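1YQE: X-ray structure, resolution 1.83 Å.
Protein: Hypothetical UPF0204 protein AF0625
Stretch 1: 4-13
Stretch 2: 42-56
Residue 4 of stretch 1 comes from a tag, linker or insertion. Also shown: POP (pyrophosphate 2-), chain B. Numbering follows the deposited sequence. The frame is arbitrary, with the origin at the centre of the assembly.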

ATOM      1  N   HIS A   4      14.769 -13.169  -1.541  1.00 40.17           N
ATOM      2  CA  HIS A   4      15.005 -11.944  -2.297  1.00 38.20           C
ATOM      3  C   HIS A   4      13.898 -11.696  -3.315  1.00 35.34           C
ATOM      4  O   HIS A   4      13.886 -10.672  -3.997  1.00 36.10           O
ATOM      5  N   MET A   5      12.966 -12.634  -3.418  1.00 31.49           N
ATOM      6  CA  MET A   5      11.883 -12.495  -4.374  1.00 29.55           C
ATOM      7  C   MET A   5      10.641 -11.851  -3.781  1.00 26.54           C
ATOM      8  O   MET A   5      10.403 -11.914  -2.574  1.00 25.05           O
ATOM      9  N   LYS A   6       9.854 -11.227  -4.650  1.00 24.47           N
ATOM     10  CA  LYS A   6       8.631 -10.556  -4.241  1.00 22.42           C
ATOM     11  C   LYS A   6       7.430 -11.457  -4.491  1.00 21.85           C
ATOM     12  O   LYS A   6       7.410 -12.235  -5.444  1.00 21.80           O
ATOM     13  N   LEU A   7       6.429 -11.350  -3.622  1.00 20.55           N
ATOM     14  CA  LEU A   7       5.238 -12.181  -3.719  1.00 18.38           C
ATOM     15  C   LEU A   7       3.952 -11.388  -3.899  1.00 18.45           C
ATOM     16  O   LEU A   7       3.641 -10.499  -3.102  1.00 18.60           O
ATOM     17  N   VAL A   8       3.212 -11.716  -4.950  1.00 18.71           N
ATOM     18  CA  VAL A   8       1.930 -11.071  -5.224  1.00 17.98           C
ATOM     19  C   VAL A   8       0.869 -12.013  -4.661  1.00 17.86           C
ATOM     20  O   VAL A   8       0.878 -13.205  -4.949  1.00 17.96           O
ATOM     21  N   VAL A   9      -0.031 -11.476  -3.845  1.00 18.80           N
ATOM     22  CA  VAL A   9      -1.079 -12.277  -3.221  1.00 19.25           C
ATOM     23  C   VAL A   9      -2.464 -11.805  -3.634  1.00 19.75           C
ATOM     24  O   VAL A   9      -2.751 -10.610  -3.598  1.00 20.23           O
ATOM     25  N   CYS A  10      -3.322 -12.749  -4.013  1.00 21.78           N
ATOM     26  CA  CYS A  10      -4.690 -12.428  -4.412  1.00 23.87           C
ATOM     27  C   CYS A  10      -5.688 -13.422  -3.822  1.00 25.12           C
ATOM     28  O   CYS A  10      -5.309 -14.485  -3.325  1.00 23.56           O
ATOM     29  N   SER A  11      -6.965 -13.058  -3.876  1.00 26.06           N
ATOM     30  CA  SER A  11      -8.032 -13.902  -3.353  1.00 26.63           C
ATOM     31  C   SER A  11      -8.729 -14.636  -4.497  1.00 27.06           C
ATOM     32  O   SER A  11      -9.021 -14.050  -5.540  1.00 27.06           O
ATOM     33  N   GLU A  12      -8.995 -15.923  -4.297  1.00 27.73           N
ATOM     34  CA  GLU A  12      -9.657 -16.729  -5.313  1.00 30.48           C
ATOM     35  C   GLU A  12     -11.026 -16.181  -5.706  1.00 30.49           C
ATOM     36  O   GLU A  12     -11.445 -16.320  -6.854  1.00 31.54           O
ATOM     37  N   SER A  13     -11.710 -15.539  -4.763  1.00 29.99           N
ATOM     38  CA  SER A  13     -13.032 -14.983  -5.032  1.00 30.46           C
ATOM     39  C   SER A  13     -13.049 -13.498  -5.388  1.00 30.17           C
ATOM     40  O   SER A  13     -14.117 -12.893  -5.436  1.00 30.53           O
ATOM     41  N   LEU A  42       5.071 -20.366  -9.310  1.00 28.87           N
ATOM     42  CA  LEU A  42       6.486 -20.045  -9.213  1.00 30.26           C
ATOM     43  C   LEU A  42       7.183 -19.775 -10.538  1.00 31.54           C
ATOM     44  O   LEU A  42       6.839 -20.348 -11.572  1.00 31.44           O
ATOM     45  N   SER A  43       8.180 -18.900 -10.477  1.00 31.98           N
ATOM     46  CA  SER A  43       8.990 -18.530 -11.627  1.00 33.00           C
ATOM     47  C   SER A  43      10.286 -17.982 -11.050  1.00 33.62           C
ATOM     48  O   SER A  43      10.411 -17.845  -9.832  1.00 34.35           O
ATOM     49  N   ASP A  44      11.250 -17.673 -11.909  1.00 34.25           N
ATOM     50  CA  ASP A  44      12.522 -17.136 -11.441  1.00 34.22           C
ATOM     51  C   ASP A  44      12.486 -15.611 -11.380  1.00 33.29           C
ATOM     52  O   ASP A  44      13.488 -14.970 -11.069  1.00 32.47           O
ATOM     53  N   GLU A  45      11.326 -15.036 -11.683  1.00 32.88           N
ATOM     54  CA  GLU A  45      11.158 -13.588 -11.668  1.00 31.05           C
ATOM     55  C   GLU A  45      10.507 -13.176 -10.347  1.00 29.47           C
ATOM     56  O   GLU A  45      11.113 -12.484  -9.530  1.00 28.93           O
ATOM     57  N   PHE A  46       9.267 -13.607 -10.149  1.00 25.43           N
ATOM     58  CA  PHE A  46       8.541 -13.299  -8.924  1.00 24.69           C
ATOM     59  C   PHE A  46       7.554 -14.425  -8.622  1.00 22.87           C
ATOM     60  O   PHE A  46       7.396 -15.344  -9.420  1.00 21.23           O
ATOM     61  N   TYR A  47       6.902 -14.347  -7.466  1.00 24.01           N
ATOM     62  CA  TYR A  47       5.949 -15.366  -7.038  1.00 22.62           C
ATOM     63  C   TYR A  47       4.525 -14.830  -6.998  1.00 23.48           C
ATOM     64  O   TYR A  47       4.310 -13.623  -6.915  1.00 22.32           O
ATOM     65  N   ILE A  48       3.560 -15.745  -7.053  1.00 23.59           N
ATOM     66  CA  ILE A  48       2.145 -15.399  -6.969  1.00 24.06           C
ATOM     67  C   ILE A  48       1.499 -16.440  -6.062  1.00 24.19           C
ATOM     68  O   ILE A  48       1.785 -17.635  -6.172  1.00 22.76           O
ATOM     69  N   ALA A  49       0.636 -15.994  -5.158  1.00 23.22           N
ATOM     70  CA  ALA A  49      -0.037 -16.918  -4.257  1.00 24.30           C
ATOM     71  C   ALA A  49      -1.523 -16.614  -4.237  1.00 26.27           C
ATOM     72  O   ALA A  49      -1.935 -15.456  -4.135  1.00 26.12           O
ATOM     73  N   GLU A  50      -2.323 -17.668  -4.337  1.00 27.12           N
ATOM     74  CA  GLU A  50      -3.766 -17.540  -4.334  1.00 27.75           C
ATOM     75  C   GLU A  50      -4.286 -18.180  -3.052  1.00 26.96           C
ATOM     76  O   GLU A  50      -3.848 -19.264  -2.667  1.00 26.12           O
ATOM     77  N   THR A  51      -5.206 -17.494  -2.385  1.00 25.51           N
ATOM     78  CA  THR A  51      -5.786 -17.992  -1.146  1.00 26.40           C
ATOM     79  C   THR A  51      -7.299 -17.840  -1.216  1.00 25.64           C
ATOM     80  O   THR A  51      -7.804 -16.980  -1.936  1.00 25.10           O
ATOM     81  N   LYS A  52      -8.020 -18.679  -0.482  1.00 26.89           N
ATOM     82  CA  LYS A  52      -9.474 -18.610  -0.474  1.00 27.60           C
ATOM     83  C   LYS A  52      -9.947 -17.643   0.601  1.00 27.35           C
ATOM     84  O   LYS A  52     -11.133 -17.351   0.713  1.00 26.80           O
ATOM     85  N   GLU A  53      -9.006 -17.137   1.386  1.00 28.87           N
ATOM     86  CA  GLU A  53      -9.334 -16.197   2.450  1.00 29.79           C
ATOM     87  C   GLU A  53      -9.593 -14.793   1.925  1.00 28.97           C
ATOM     88  O   GLU A  53      -9.031 -14.379   0.908  1.00 27.09           O
ATOM     89  N   ARG A  54     -10.454 -14.068   2.628  1.00 27.26           N
ATOM     90  CA  ARG A  54     -10.747 -12.685   2.288  1.00 26.73           C
ATOM     91  C   ARG A  54      -9.486 -11.971   2.786  1.00 23.88           C
ATOM     92  O   ARG A  54      -9.106 -12.129   3.944  1.00 22.54           O
ATOM     93  N   LEU A  55      -8.829 -11.206   1.922  1.00 23.70           N
ATOM     94  CA  LEU A  55      -7.590 -10.529   2.308  1.00 22.21           C
ATOM     95  C   LEU A  55      -7.628  -9.676   3.577  1.00 21.46           C
ATOM     96  O   LEU A  55      -6.724  -9.770   4.402  1.00 20.68           O
ATOM     97  N   ILE A  56      -8.663  -8.858   3.749  1.00 22.65           N
ATOM     98  CA  ILE A  56      -8.741  -8.008   4.939  1.00 22.14           C
ATOM     99  C   ILE A  56      -8.737  -8.784   6.254  1.00 21.25           C
ATOM    100  O   ILE A  56      -8.450  -8.220   7.304  1.00 19.74           O
TER

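The most unusual feature of this contact is Met 5, whose side chain (chi1 m, chi2 t, chi3 95°) points toward the second stretch and fits between the Tyr 47 ring and the loop before it. Its SD lies 3.3 Å from Tyr 47 CZ and 3.9 Å from the ring centroid, an oblique sulfur-aromatic approach, while Met 5 CB sits over one face of that ring. Met 5 CE reaches into a row of backbone carbonyls, 3.4 Å from Ser 43 O, 3.3 Å from Asp 44 O and 3.4 Å from Glu 45 O. Beside it, water 1 joins the backbones, accepting from Lys 6 N (2.9 Å) and donating to Glu 45 O (2.8 Å).

Beyond this end the strands run parallel, their backbone ladder extending from Tyr 47 N to Lys 6 O (3.0 Å) through Glu 12 N to Thr 51 O (2.8 Å). As in any extended strand, successive side chains alternate between two faces. Leu 7 (t, p), Val 9 (t) and Ser 11 (t) share one face with Tyr 47 (m), Ala 49 and Thr 51 (t). Leu 7 CD1 packs 3.6 Å from Tyr 47 CB and 3.7 Å from Ala 49 CB; Val 9 CG1 meets Leu 55 CD2 at 4.1 Å, where Leu 55 (m, t) points toward the first strand. Ser 11 OG lies 3.1 Å from Glu 53 O.

Val 8 (t) and Cys 10 (p) occupy the other face with Ile 48 (m, t) and Glu 50 (t, t). Val 8 CG2 approaches Phe 46 CD1 obliquely at 4.3 Å, and Cys 10 SG lies 4.0 Å from Glu 50 CG. Glu 12 (m, t) lays its CG 3.3 Å from Glu 50 CG; Glu 12 OE2 stays 4.4 Å from Lys 52 NZ, beyond a salt bridge. Arg 54 points away, donating from NE (3.1 Å) and NH2 (2.9 Å) to pyrophosphate O2.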

ATOM      1  CB  HIS A   4      16.351 -12.020  -3.024  1.00 39.76           C
ATOM      2  CG  HIS A   4      16.383 -13.032  -4.126  1.00 41.47           C
ATOM      3  ND1 HIS A   4      16.245 -14.385  -3.901  1.00 43.57           N
ATOM      4  CD2 HIS A   4      16.505 -12.885  -5.467  1.00 41.98           C
ATOM      5  CE1 HIS A   4      16.280 -15.029  -5.055  1.00 43.49           C
ATOM      6  NE2 HIS A   4      16.437 -14.142  -6.021  1.00 42.14           N
ATOM      7  CB  MET A   5      11.533 -13.858  -4.962  1.00 32.71           C
ATOM      8  CG  MET A   5      12.721 -14.550  -5.587  1.00 35.41           C
ATOM      9  SD  MET A   5      12.247 -16.031  -6.448  1.00 41.21           S
ATOM     10  CE  MET A   5      12.090 -15.399  -8.109  1.00 40.39           C
ATOM     11  CB  LYS A   6       8.505  -9.229  -4.993  1.00 22.87           C
ATOM     12  CG  LYS A   6       9.697  -8.311  -4.725  1.00 22.39           C
ATOM     13  CD  LYS A   6       9.569  -6.965  -5.406  1.00 21.32           C
ATOM     14  CE  LYS A   6      10.709  -6.043  -4.998  1.00 22.49           C
ATOM     15  NZ  LYS A   6      12.022  -6.510  -5.519  1.00 24.45           N
ATOM     16  CB  LEU A   7       5.114 -13.040  -2.455  1.00 17.61           C
ATOM     17  CG  LEU A   7       3.842 -13.870  -2.250  1.00 17.00           C
ATOM     18  CD1 LEU A   7       3.698 -14.899  -3.354  1.00 18.54           C
ATOM     19  CD2 LEU A   7       3.916 -14.563  -0.888  1.00 16.23           C
ATOM     20  CB  VAL A   8       1.711 -10.877  -6.737  1.00 17.15           C
ATOM     21  CG1 VAL A   8       0.324 -10.279  -6.998  1.00 18.07           C
ATOM     22  CG2 VAL A   8       2.788  -9.965  -7.295  1.00 15.10           C
ATOM     23  CB  VAL A   9      -0.991 -12.188  -1.680  1.00 18.06           C
ATOM     24  CG1 VAL A   9      -2.180 -12.899  -1.044  1.00 20.00           C
ATOM     25  CG2 VAL A   9       0.319 -12.785  -1.195  1.00 20.28           C
ATOM     26  CB  CYS A  10      -4.824 -12.411  -5.938  1.00 25.44           C
ATOM     27  SG  CYS A  10      -4.507 -13.987  -6.762  1.00 27.68           S
ATOM     28  CB  SER A  11      -9.046 -13.045  -2.589  1.00 25.76           C
ATOM     29  OG  SER A  11     -10.064 -13.842  -2.009  1.00 27.16           O
ATOM     30  CB  GLU A  12      -9.780 -18.179  -4.832  1.00 32.05           C
ATOM     31  CG  GLU A  12      -8.455 -18.937  -4.886  1.00 37.00           C
ATOM     32  CD  GLU A  12      -8.531 -20.335  -4.298  1.00 40.00           C
ATOM     33  OE1 GLU A  12      -9.469 -21.086  -4.650  1.00 42.92           O
ATOM     34  OE2 GLU A  12      -7.642 -20.684  -3.489  1.00 40.48           O
ATOM     35  CB  SER A  13     -13.957 -15.216  -3.834  1.00 30.26           C
ATOM     36  OG  SER A  13     -13.435 -14.623  -2.659  1.00 32.55           O
ATOM     37  CB  LEU A  42       7.216 -21.180  -8.498  1.00 30.44           C
ATOM     38  CG  LEU A  42       6.579 -21.675  -7.199  1.00 31.41           C
ATOM     39  CD1 LEU A  42       7.247 -22.970  -6.761  1.00 32.43           C
ATOM     40  CD2 LEU A  42       6.704 -20.603  -6.135  1.00 31.18           C
ATOM     41  CB  SER A  43       8.289 -17.457 -12.466  1.00 32.89           C
ATOM     42  OG  SER A  43       8.233 -16.221 -11.780  1.00 33.98           O
ATOM     43  CB  ASP A  44      13.661 -17.584 -12.359  1.00 36.13           C
ATOM     44  CG  ASP A  44      13.393 -17.270 -13.814  1.00 38.30           C
ATOM     45  OD1 ASP A  44      12.975 -16.131 -14.112  1.00 40.99           O
ATOM     46  OD2 ASP A  44      13.607 -18.159 -14.663  1.00 42.02           O
ATOM     47  CB  GLU A  45      10.276 -13.159 -12.845  1.00 35.78           C
ATOM     48  CG  GLU A  45      10.277 -11.664 -13.129  1.00 40.86           C
ATOM     49  CD  GLU A  45      11.618 -11.164 -13.637  1.00 43.43           C
ATOM     50  OE1 GLU A  45      11.756  -9.939 -13.841  1.00 44.98           O
ATOM     51  OE2 GLU A  45      12.533 -11.996 -13.837  1.00 45.66           O
ATOM     52  CB  PHE A  46       7.820 -11.949  -9.059  1.00 23.18           C
ATOM     53  CG  PHE A  46       6.792 -11.906 -10.149  1.00 23.37           C
ATOM     54  CD1 PHE A  46       5.452 -12.159  -9.871  1.00 21.28           C
ATOM     55  CD2 PHE A  46       7.159 -11.607 -11.460  1.00 22.18           C
ATOM     56  CE1 PHE A  46       4.490 -12.114 -10.880  1.00 22.04           C
ATOM     57  CE2 PHE A  46       6.208 -11.559 -12.475  1.00 20.98           C
ATOM     58  CZ  PHE A  46       4.867 -11.813 -12.186  1.00 22.22           C
ATOM     59  CB  TYR A  47       6.299 -15.851  -5.633  1.00 23.03           C
ATOM     60  CG  TYR A  47       7.597 -16.613  -5.507  1.00 24.83           C
ATOM     61  CD1 TYR A  47       8.271 -16.666  -4.290  1.00 22.57           C
ATOM     62  CD2 TYR A  47       8.125 -17.328  -6.584  1.00 25.95           C
ATOM     63  CE1 TYR A  47       9.433 -17.412  -4.143  1.00 24.47           C
ATOM     64  CE2 TYR A  47       9.288 -18.081  -6.443  1.00 25.76           C
ATOM     65  CZ  TYR A  47       9.934 -18.118  -5.219  1.00 26.92           C
ATOM     66  OH  TYR A  47      11.079 -18.867  -5.066  1.00 29.43           O
ATOM     67  CB  ILE A  48       1.428 -15.454  -8.337  1.00 24.35           C
ATOM     68  CG1 ILE A  48       2.042 -14.447  -9.311  1.00 25.58           C
ATOM     69  CG2 ILE A  48      -0.063 -15.150  -8.144  1.00 26.03           C
ATOM     70  CD1 ILE A  48       1.421 -14.483 -10.705  1.00 24.24           C
ATOM     71  CB  ALA A  49       0.542 -16.811  -2.849  1.00 23.47           C
ATOM     72  CB  GLU A  50      -4.337 -18.248  -5.563  1.00 31.28           C
ATOM     73  CG  GLU A  50      -5.657 -17.703  -6.053  1.00 35.97           C
ATOM     74  CD  GLU A  50      -5.940 -18.092  -7.494  1.00 37.23           C
ATOM     75  OE1 GLU A  50      -6.987 -17.676  -8.026  1.00 38.74           O
ATOM     76  OE2 GLU A  50      -5.115 -18.813  -8.097  1.00 40.86           O
ATOM     77  CB  THR A  51      -5.265 -17.203   0.072  1.00 26.83           C
ATOM     78  OG1 THR A  51      -5.836 -17.740   1.270  1.00 30.16           O
ATOM     79  CG2 THR A  51      -5.647 -15.727  -0.042  1.00 27.84           C
ATOM     80  CB  LYS A  52     -10.082 -20.001  -0.241  1.00 29.32           C
ATOM     81  CG  LYS A  52      -9.929 -20.946  -1.434  1.00 30.88           C
ATOM     82  CD  LYS A  52     -10.791 -22.200  -1.299  1.00 33.93           C
ATOM     83  CE  LYS A  52     -10.254 -23.148  -0.234  1.00 35.94           C
ATOM     84  NZ  LYS A  52      -8.924 -23.702  -0.611  1.00 37.16           N
ATOM     85  CB  GLU A  53      -8.193 -16.110   3.459  1.00 32.97           C
ATOM     86  CG  GLU A  53      -7.807 -17.415   4.117  1.00 37.43           C
ATOM     87  CD  GLU A  53      -6.644 -17.235   5.066  1.00 39.19           C
ATOM     88  OE1 GLU A  53      -6.193 -18.236   5.661  1.00 43.43           O
ATOM     89  OE2 GLU A  53      -6.178 -16.086   5.217  1.00 41.12           O
ATOM     90  CB  ARG A  54     -11.976 -12.216   3.068  1.00 28.47           C
ATOM     91  CG  ARG A  54     -12.334 -10.762   2.876  1.00 34.67           C
ATOM     92  CD  ARG A  54     -12.827 -10.481   1.470  1.00 38.01           C
ATOM     93  NE  ARG A  54     -13.355  -9.125   1.345  1.00 40.89           N
ATOM     94  CZ  ARG A  54     -14.351  -8.647   2.081  1.00 41.27           C
ATOM     95  NH1 ARG A  54     -14.928  -9.413   2.996  1.00 43.13           N
ATOM     96  NH2 ARG A  54     -14.777  -7.404   1.898  1.00 42.50           N
ATOM     97  CB  LEU A  55      -7.057  -9.690   1.140  1.00 20.95           C
ATOM     98  CG  LEU A  55      -6.766 -10.479  -0.145  1.00 22.06           C
ATOM     99  CD1 LEU A  55      -6.080  -9.575  -1.161  1.00 22.40           C
ATOM    100  CD2 LEU A  55      -5.889 -11.680   0.171  1.00 20.38           C
ATOM    101  CB  ILE A  56      -9.985  -7.084   4.911  1.00 24.23           C
ATOM    102  CG1 ILE A  56     -11.259  -7.911   4.734  1.00 24.05           C
ATOM    103  CG2 ILE A  56      -9.831  -6.044   3.805  1.00 23.03           C
ATOM    104  CD1 ILE A  56     -12.535  -7.084   4.840  1.00 28.76           C
TER
HETATM  105  P1  POP B3000     -13.299  -5.033   0.472  1.00 83.03           P
HETATM  106  O1  POP B3000     -14.697  -4.663   0.003  1.00 81.98           O
HETATM  107  O2  POP B3000     -12.929  -6.391  -0.134  1.00 82.26           O
HETATM  108  O3  POP B3000     -13.238  -5.166   1.987  1.00 82.66           O
HETATM  109  O   POP B3000     -12.159  -3.960  -0.085  1.00 82.09           O
HETATM  110  P2  POP B3000     -11.937  -2.428   0.519  1.00 82.67           P
HETATM  111  O4  POP B3000     -12.946  -2.050   1.570  1.00 81.93           O
HETATM  112  O5  POP B3000     -11.992  -1.445  -0.603  1.00 81.57           O
HETATM  113  O6  POP B3000     -10.427  -2.475   1.077  1.00 82.05           O
HETATM  114  O   HOH W   1      10.624 -10.721  -7.409  1.00 22.58           O